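Putative dioxygenase (1H-3-hydroxy-4-oxoquinaldine 2,4-dioxygenase) (Mycobacteroides abscessus subsp. abscessus, PDB 6RA3) cleaves the ring of the Pseudomonas quinolone signal PQS with dioxygen, giving N-octanoylanthranilate and carbon monoxide, and so degrades a quorum-sensing molecule. Local coordinates at residues Val164-His167 with Val168-Ser172; Asp34-Ala37 with Tyr38-Met41; Thr245-Pro248 with Gly249-Leu252; Leu151-Ser154 with Trp155-Gly158. All blocks are in the same frame, centred on the assembly; numbering follows the deposited sequence.

Contact 1: Val164-His167 with Val168-Ser172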
# COMPACT_ATOMS: atom_id res chain seq x y z
N VAL A 164 13.03 0.73 -17.44
CA VAL A 164 12.37 -0.31 -18.22
C VAL A 164 12.76 -1.69 -17.70
O VAL A 164 11.90 -2.56 -17.47
CB VAL A 164 12.68 -0.16 -19.72
CG1 VAL A 164 12.07 -1.30 -20.53
CG2 VAL A 164 12.12 1.14 -20.24
N LEU A 165 14.05 -1.92 -17.47
CA LEU A 165 14.50 -3.19 -16.92
C LEU A 165 13.83 -3.48 -15.58
O LEU A 165 13.27 -4.57 -15.39
CB LEU A 165 16.01 -3.19 -16.75
CG LEU A 165 16.83 -3.28 -18.03
CD1 LEU A 165 18.28 -3.28 -17.67
CD2 LEU A 165 16.45 -4.52 -18.85
N ASP A 166 13.88 -2.53 -14.64
CA ASP A 166 13.30 -2.76 -13.32
C ASP A 166 11.81 -3.05 -13.43
O ASP A 166 11.29 -3.93 -12.73
CB ASP A 166 13.56 -1.56 -12.41
CG ASP A 166 14.95 -1.58 -11.79
OD1 ASP A 166 15.69 -2.56 -11.98
OD2 ASP A 166 15.30 -0.61 -11.10
N HIS A 167 11.10 -2.35 -14.31
CA HIS A 167 9.66 -2.53 -14.43
C HIS A 167 9.31 -3.93 -14.94
O HIS A 167 8.34 -4.55 -14.47
CB HIS A 167 9.10 -1.49 -15.37
CG HIS A 167 7.64 -1.64 -15.66
ND1 HIS A 167 6.66 -1.16 -14.83
CD2 HIS A 167 7.00 -2.20 -16.72
CE1 HIS A 167 5.48 -1.45 -15.34
NE2 HIS A 167 5.66 -2.06 -16.49
N VAL A 168 10.08 -4.43 -15.90
CA VAL A 168 9.82 -5.74 -16.49
C VAL A 168 10.24 -6.86 -15.54
O VAL A 168 9.51 -7.84 -15.36
CB VAL A 168 10.53 -5.84 -17.85
CG1 VAL A 168 10.41 -7.25 -18.41
CG2 VAL A 168 9.95 -4.84 -18.82
N ARG A 169 11.44 -6.73 -14.94
CA ARG A 169 12.00 -7.77 -14.08
C ARG A 169 11.30 -7.84 -12.72
O ARG A 169 11.14 -8.93 -12.16
CB ARG A 169 13.48 -7.51 -13.87
CG ARG A 169 14.35 -7.70 -15.13
CD ARG A 169 15.86 -7.63 -14.80
NE ARG A 169 16.23 -6.32 -14.26
CZ ARG A 169 17.47 -5.96 -13.93
NH1 ARG A 169 18.48 -6.80 -14.09
NH2 ARG A 169 17.70 -4.74 -13.44
N TYR A 170 10.89 -6.69 -12.18
CA TYR A 170 10.57 -6.58 -10.75
C TYR A 170 9.17 -6.05 -10.44
O TYR A 170 8.63 -6.33 -9.37
CB TYR A 170 11.59 -5.67 -10.07
CG TYR A 170 13.04 -6.11 -10.19
CD1 TYR A 170 13.39 -7.44 -10.03
CD2 TYR A 170 14.06 -5.20 -10.45
CE1 TYR A 170 14.71 -7.85 -10.11
CE2 TYR A 170 15.39 -5.61 -10.54
CZ TYR A 170 15.70 -6.93 -10.38
OH TYR A 170 16.99 -7.38 -10.45
N ASP A 171 8.58 -5.24 -11.32
CA ASP A 171 7.39 -4.49 -10.96
C ASP A 171 6.12 -5.01 -11.62
O ASP A 171 5.06 -4.39 -11.51
CB ASP A 171 7.58 -3.00 -11.27
CG ASP A 171 8.78 -2.41 -10.54
OD1 ASP A 171 9.19 -2.95 -9.49
OD2 ASP A 171 9.33 -1.39 -11.02
N SER A 172 6.19 -6.16 -12.27
CA SER A 172 5.04 -6.72 -12.96
C SER A 172 4.83 -8.18 -12.57
O SER A 172 4.43 -9.01 -13.39
CB SER A 172 5.19 -6.58 -14.47
OG SER A 172 5.58 -5.24 -14.84
O HOH W 1 7.91 0.24 -12.73
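His167 and Ser172 meet at the C-terminal end of helix 162-170, part of the helical cap inserted between strands 116-120 and 209-214 of the alpha/beta-hydrolase fold. The carbonyl of His167 serves two donors arriving from opposite faces of its plane: Ser172 OG is 2.9 Å from His167 O, and Asp171 N lies 3.2 Å from the same oxygen. Asp171 N also makes a weak bond to Asp166 O, whose main donor is Tyr170 N at 2.8 Å from that oxygen. The carbonyls of Asp166 and His167 are thus satisfied by residues that follow as the chain turns out of the helix. One turn earlier the pattern is regular, with Arg169 N bonded to Leu165 O and Val168 N to Val164 O.

Asp166 and Arg169 form a weak salt bridge, OD1 to NH2 3.3 Å, carboxylate and guanidinium nearly coplanar (16° apart) with OD1 at the guanidinium edge. A bend in the arginine chain (chi3 -62°) turns its guanidinium back alongside Leu165 CB, where Arg169 NE is buried without a partner. Asp166 OD1 also touches the edge of the Tyr170 ring, 3.4 Å from CE2. That ring makes a cation-pi contact with Arg46 of a second subunit.

The imidazole of His167 has polar partners for both nitrogens. NE2 is hydrogen-bonded to His33 ND1, while Ser172 OG merely sits over one ring face. In the ring plane a water lies 2.8 Å from His167 ND1 and donates to Asp171 OD2, also at 2.8 Å.

Contact 2: Asp34-Ala37 with Tyr38-Met41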
# COMPACT_ATOMS: atom_id res chain seq x y z
N ASP A 34 0.41 -2.76 -14.09
CA ASP A 34 -0.53 -1.87 -13.42
C ASP A 34 -0.09 -0.41 -13.53
O ASP A 34 0.73 -0.05 -14.38
CB ASP A 34 -0.70 -2.30 -11.96
CG ASP A 34 0.59 -2.23 -11.17
OD1 ASP A 34 1.63 -1.77 -11.72
OD2 ASP A 34 0.58 -2.64 -9.99
N LEU A 35 -0.61 0.44 -12.64
CA LEU A 35 -0.41 1.86 -12.79
C LEU A 35 1.04 2.27 -12.57
O LEU A 35 1.43 3.37 -12.99
CB LEU A 35 -1.41 2.57 -11.87
CG LEU A 35 -1.55 2.13 -10.41
CD1 LEU A 35 -0.19 2.22 -9.72
CD2 LEU A 35 -2.60 2.99 -9.71
N ARG A 36 1.89 1.39 -12.03
CA ARG A 36 3.33 1.63 -11.99
C ARG A 36 3.95 1.77 -13.38
O ARG A 36 5.11 2.19 -13.48
CB ARG A 36 4.08 0.51 -11.28
CG ARG A 36 3.56 0.15 -9.86
CD ARG A 36 4.32 -1.06 -9.26
NE ARG A 36 5.75 -0.73 -9.09
CZ ARG A 36 6.33 -0.40 -7.93
NH1 ARG A 36 5.64 -0.34 -6.80
NH2 ARG A 36 7.64 -0.12 -7.91
N ALA A 37 3.24 1.39 -14.44
CA ALA A 37 3.72 1.69 -15.78
C ALA A 37 3.87 3.20 -16.00
O ALA A 37 4.55 3.62 -16.94
CB ALA A 37 2.78 1.12 -16.85
N TYR A 38 3.25 4.01 -15.14
CA TYR A 38 3.21 5.46 -15.29
C TYR A 38 3.87 6.19 -14.13
O TYR A 38 3.73 7.41 -14.02
CB TYR A 38 1.78 5.93 -15.48
CG TYR A 38 1.23 5.49 -16.81
CD1 TYR A 38 1.42 6.26 -17.95
CD2 TYR A 38 0.55 4.29 -16.95
CE1 TYR A 38 0.93 5.87 -19.18
CE2 TYR A 38 0.05 3.88 -18.18
CZ TYR A 38 0.25 4.68 -19.30
OH TYR A 38 -0.23 4.30 -20.53
N ASP A 39 4.64 5.49 -13.29
CA ASP A 39 5.39 6.16 -12.23
C ASP A 39 6.32 7.22 -12.80
O ASP A 39 6.48 8.29 -12.22
CB ASP A 39 6.21 5.16 -11.42
CG ASP A 39 5.38 4.43 -10.36
OD1 ASP A 39 4.23 4.84 -10.11
OD2 ASP A 39 5.89 3.45 -9.79
N GLY A 40 6.98 6.91 -13.93
CA GLY A 40 7.96 7.84 -14.48
C GLY A 40 7.32 9.10 -15.02
O GLY A 40 7.89 10.19 -14.89
N MET A 41 6.16 8.98 -15.66
CA MET A 41 5.46 10.11 -16.25
C MET A 41 4.64 10.88 -15.23
O MET A 41 4.33 12.06 -15.44
CB MET A 41 4.50 9.63 -17.35
CG MET A 41 5.17 9.19 -18.70
SD MET A 41 3.97 8.46 -19.84
CE MET A 41 2.76 9.73 -20.07
O HOH W 2 7.09 4.23 -14.97
O HOH W 3 6.34 6.17 -16.65
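Arg36 and Asp39 approach each other across a 3-10 turn in the loop between strand 24-28 and helix 42-48. Their flat ends are strongly inclined, the guanidinium and carboxylate planes standing 67° apart. Asp39 OD2 lies over one face of the guanidinium, toward its rim, with Arg36 NE 4.2 Å from Asp39 OD2; no N-H points at the oxygen. The firmer touch is through carbon, Arg36 CB to Asp39 OD2 at 3.8 Å. CG of Arg36 stands beside the backbone N (chi1 -53°) and the chain is bent at chi3; its NH2 makes a weak, long ion pair with Asp171.

Tyr38 points elsewhere. Ala37 O lies over one face of its ring and Leu35 O near its edge, while Ala37 CB packs 3.9 Å from Tyr38 CD2. The phenol OH is bonded to Leu28 O, which ties the turn to the end of strand 24-28.

Hydrogen bonds hold the turn that carries these side chains. Asp34 OD1 accepts from Arg36 N at 3.2 Å in an Asx turn that starts the 3-10 segment. Tyr38 N binds Leu35 O at 2.9 Å, and Asp39 N makes a weak bond to Arg36 O. Where regular helical bonds are missing, two waters bridge the turn: one accepts from Gly40 N and donates back to Arg36 O, the other accepts from Met41 N and donates to Ala37 O.

Asp39 is engaged through OD1 in a salt bridge to Arg53 NH1, so its charge is probably balanced mainly there, and Arg36 adds a long-distance electrostatic attraction rather than a directed bond.

Contact 3: Thr245-Pro248 with Gly249-Leu252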
# COMPACT_ATOMS: atom_id res chain seq x y z
N THR A 245 12.96 0.58 -26.70
CA THR A 245 12.07 -0.39 -26.10
C THR A 245 10.63 -0.12 -26.53
O THR A 245 10.28 0.94 -27.06
CB THR A 245 12.19 -0.36 -24.57
OG1 THR A 245 11.40 0.72 -24.05
CG2 THR A 245 13.62 -0.17 -24.15
N HIS A 246 9.80 -1.12 -26.27
CA HIS A 246 8.35 -1.11 -26.39
C HIS A 246 7.71 -0.24 -25.32
O HIS A 246 6.48 -0.14 -25.30
CB HIS A 246 7.89 -2.59 -26.30
CG HIS A 246 6.40 -2.83 -26.37
ND1 HIS A 246 5.59 -2.33 -27.38
CD2 HIS A 246 5.59 -3.60 -25.61
CE1 HIS A 246 4.35 -2.75 -27.20
NE2 HIS A 246 4.32 -3.53 -26.13
N PHE A 247 8.49 0.39 -24.44
CA PHE A 247 7.97 1.10 -23.26
C PHE A 247 8.37 2.57 -23.30
O PHE A 247 9.16 3.03 -22.47
CB PHE A 247 8.46 0.44 -21.97
CG PHE A 247 7.99 -0.98 -21.82
CD1 PHE A 247 6.66 -1.25 -21.59
CD2 PHE A 247 8.88 -2.03 -21.94
CE1 PHE A 247 6.22 -2.55 -21.47
CE2 PHE A 247 8.44 -3.34 -21.82
CZ PHE A 247 7.12 -3.59 -21.58
N PRO A 248 7.84 3.34 -24.25
CA PRO A 248 8.24 4.75 -24.34
C PRO A 248 7.84 5.56 -23.10
O PRO A 248 8.61 6.42 -22.66
CB PRO A 248 7.53 5.24 -25.61
CG PRO A 248 6.39 4.30 -25.83
CD PRO A 248 6.81 2.98 -25.25
N GLY A 249 6.66 5.29 -22.53
CA GLY A 249 6.24 5.97 -21.31
C GLY A 249 7.16 5.76 -20.12
O GLY A 249 7.23 6.61 -19.23
N ILE A 250 7.89 4.64 -20.09
CA ILE A 250 8.82 4.35 -19.01
C ILE A 250 10.24 4.72 -19.41
O ILE A 250 11.03 5.16 -18.57
CB ILE A 250 8.76 2.86 -18.60
CG1 ILE A 250 7.32 2.43 -18.29
CG2 ILE A 250 9.71 2.61 -17.40
CD1 ILE A 250 7.18 0.95 -18.00
N GLU A 251 10.59 4.45 -20.66
CA GLU A 251 11.94 4.74 -21.13
C GLU A 251 12.14 6.24 -21.28
O GLU A 251 13.22 6.76 -20.99
CB GLU A 251 12.21 4.04 -22.45
CG GLU A 251 13.67 4.10 -22.85
CD GLU A 251 13.93 3.68 -24.28
OE1 GLU A 251 12.96 3.39 -25.02
OE2 GLU A 251 15.11 3.65 -24.66
N LEU A 252 11.10 6.95 -21.73
CA LEU A 252 11.17 8.39 -22.02
C LEU A 252 10.00 9.14 -21.40
O LEU A 252 9.18 9.76 -22.10
CB LEU A 252 11.20 8.59 -23.54
CG LEU A 252 12.45 7.99 -24.17
CD1 LEU A 252 12.26 7.92 -25.67
CD2 LEU A 252 13.65 8.84 -23.77
O HOH W 4 10.46 3.47 -26.36
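Thr245 and Glu251 come together from opposite directions, closing the loop that carries His246. Glu251 OE1 accepts twice from the threonine, from OG1 at 3.2 Å and from Thr245 N at 3.3 Å, both donors lying above the same face of the carboxylate. A water adds a third grip, donating to Glu251 OE1 and to Thr245 O. The glutamate reaches this far because CG is anti to its backbone N (chi1 -169°) and the chain beyond is extended. Its other oxygen, OE2, receives Glu244 N, so both carboxylate oxygens are occupied by the loop.

The hydroxyl of Thr245 also works as an acceptor: Phe247 N is 3.0 Å from Thr245 OG1, forming an ST turn across His246. Phe247 in turn is the N-cap residue of the short helix 248-251. Its carbonyl O takes Glu251 N at 2.7 Å, and Ile250 N at 3.1 Å comes to Phe247 O from above the carbonyl plane. Beside this, Phe247 CB packs 4.2 Å from Ile250 CB.

Further out, the Phe247 ring meets His95 nearly parallel, and His246 ND1 is hydrogen-bonded to Asp121 OD1. A histidine in the loop after the last strand, coupled to an acidic residue, is the arrangement of the alpha/beta-hydrolase catalytic triad, consistent with a proton-transfer role for His246 here.

Contact 4: Leu151-Ser154 with Trp155-Gly158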
# COMPACT_ATOMS: atom_id res chain seq x y z
N LEU A 151 8.21 -12.53 -25.91
CA LEU A 151 7.66 -11.20 -26.14
C LEU A 151 8.49 -10.15 -25.40
O LEU A 151 8.79 -9.09 -25.95
CB LEU A 151 6.19 -11.15 -25.71
CG LEU A 151 5.18 -11.74 -26.73
CD1 LEU A 151 3.76 -11.79 -26.18
CD2 LEU A 151 5.20 -10.97 -28.07
N VAL A 152 8.93 -10.48 -24.18
CA VAL A 152 9.67 -9.53 -23.35
C VAL A 152 11.03 -9.20 -23.96
O VAL A 152 11.45 -8.04 -24.00
CB VAL A 152 9.82 -10.08 -21.92
CG1 VAL A 152 10.98 -9.38 -21.16
CG2 VAL A 152 8.51 -9.92 -21.17
N GLN A 153 11.78 -10.23 -24.39
CA GLN A 153 13.11 -9.97 -24.95
C GLN A 153 13.03 -9.05 -26.17
O GLN A 153 13.89 -8.18 -26.34
CB GLN A 153 13.80 -11.28 -25.31
CG GLN A 153 14.81 -11.76 -24.25
CD GLN A 153 14.33 -11.55 -22.81
OE1 GLN A 153 14.93 -10.77 -22.05
NE2 GLN A 153 13.27 -12.26 -22.42
N SER A 154 11.99 -9.20 -27.01
CA SER A 154 11.84 -8.30 -28.15
C SER A 154 11.34 -6.91 -27.73
O SER A 154 11.61 -5.91 -28.41
CB SER A 154 10.91 -8.92 -29.21
OG SER A 154 9.55 -8.97 -28.81
N TRP A 155 10.63 -6.83 -26.60
CA TRP A 155 10.21 -5.54 -26.04
C TRP A 155 11.41 -4.76 -25.49
O TRP A 155 11.47 -3.52 -25.61
CB TRP A 155 9.17 -5.78 -24.96
CG TRP A 155 7.83 -6.25 -25.49
CD1 TRP A 155 7.37 -6.15 -26.77
CD2 TRP A 155 6.78 -6.88 -24.73
NE1 TRP A 155 6.10 -6.68 -26.86
CE2 TRP A 155 5.72 -7.14 -25.63
CE3 TRP A 155 6.64 -7.24 -23.39
CZ2 TRP A 155 4.53 -7.75 -25.22
CZ3 TRP A 155 5.46 -7.86 -23.00
CH2 TRP A 155 4.42 -8.10 -23.91
N LEU A 156 12.36 -5.46 -24.87
CA LEU A 156 13.57 -4.82 -24.34
C LEU A 156 14.55 -4.44 -25.45
O LEU A 156 15.21 -3.41 -25.36
CB LEU A 156 14.27 -5.76 -23.35
CG LEU A 156 13.54 -6.19 -22.09
CD1 LEU A 156 14.43 -7.07 -21.27
CD2 LEU A 156 13.11 -4.96 -21.29
N ALA A 157 14.68 -5.30 -26.47
CA ALA A 157 15.58 -5.05 -27.59
C ALA A 157 17.00 -4.79 -27.11
O ALA A 157 17.73 -3.97 -27.66
CB ALA A 157 15.08 -3.89 -28.45
N GLY A 158 17.40 -5.49 -26.04
CA GLY A 158 18.69 -5.24 -25.44
C GLY A 158 18.90 -3.79 -25.02
O GLY A 158 19.87 -3.16 -25.45
O HOH W 5 16.14 -8.17 -25.26
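Trp155 lays its indole against the preceding turn of helix 144-156, over Leu151: CG stands beside the backbone N (chi1 -71°), and a small second torsion (chi2 -17°) swings the ring back along the helix. Leu151 O then lies over one indole face, only 3.0 Å from Trp155 CG. Farther along, Leu151 CB makes a CH-pi contact 4.0 Å from the centroid of the six-membered ring of Trp155, 16° off its normal. Val152 crosses the tryptophan at about a right angle, CG2 reaching Trp155 CE3 at 4.0 Å.

The oxygen over the ring is also well supplied with donors. Trp155 N is 3.0 Å from Leu151 O in the regular helical bond, and Ser154 OG donates to the same oxygen, its hydroxyl set between the backbone N and the carbonyl carbon to reach back.

Val152 and Leu156 run side by side in the same direction, CG1 of the valine 4.2 Å from CD1 of the leucine. Gln153 OE1 lies against that same Leu156 CD1, while its NE2 is bonded to Asp149 O. The helix ends at Leu156; Ala157 leaves it with positive phi yet still gives its N to Gln153 O at 3.0 Å. A water bridges the end, donating to Gln153 O and accepting from Gly158 N.

Trp155 links this turn to the histidine loop after strand 236-240: its indole stacks on the active-site ring of His246, its backbone bonds to that residue, and its side chain touches Phe247. Val152 and Leu156 pack separately on helix 162-170, the next helix of the cap.

Along the chain the order is contact 2, contact 4, contact 1, contact 3. Contact 2 follows strand 24-28 of the central sheet, contacts 4 and 1 lie on the consecutive cap helices 144-156 and 162-170, and contact 3 follows strand 236-240 at the sheet's edge. Contacts 1 and 3 each touch all the others; the centre of contact 1 is about 11 Å from that of contact 2 and about 12 Å from those of contacts 3 and 4. Contacts 2 and 4 do not touch, their nearest atoms about 11 Å apart. Cap helices and sheet loops thus converge around the His246 loop, with contact 2 further from the histidine.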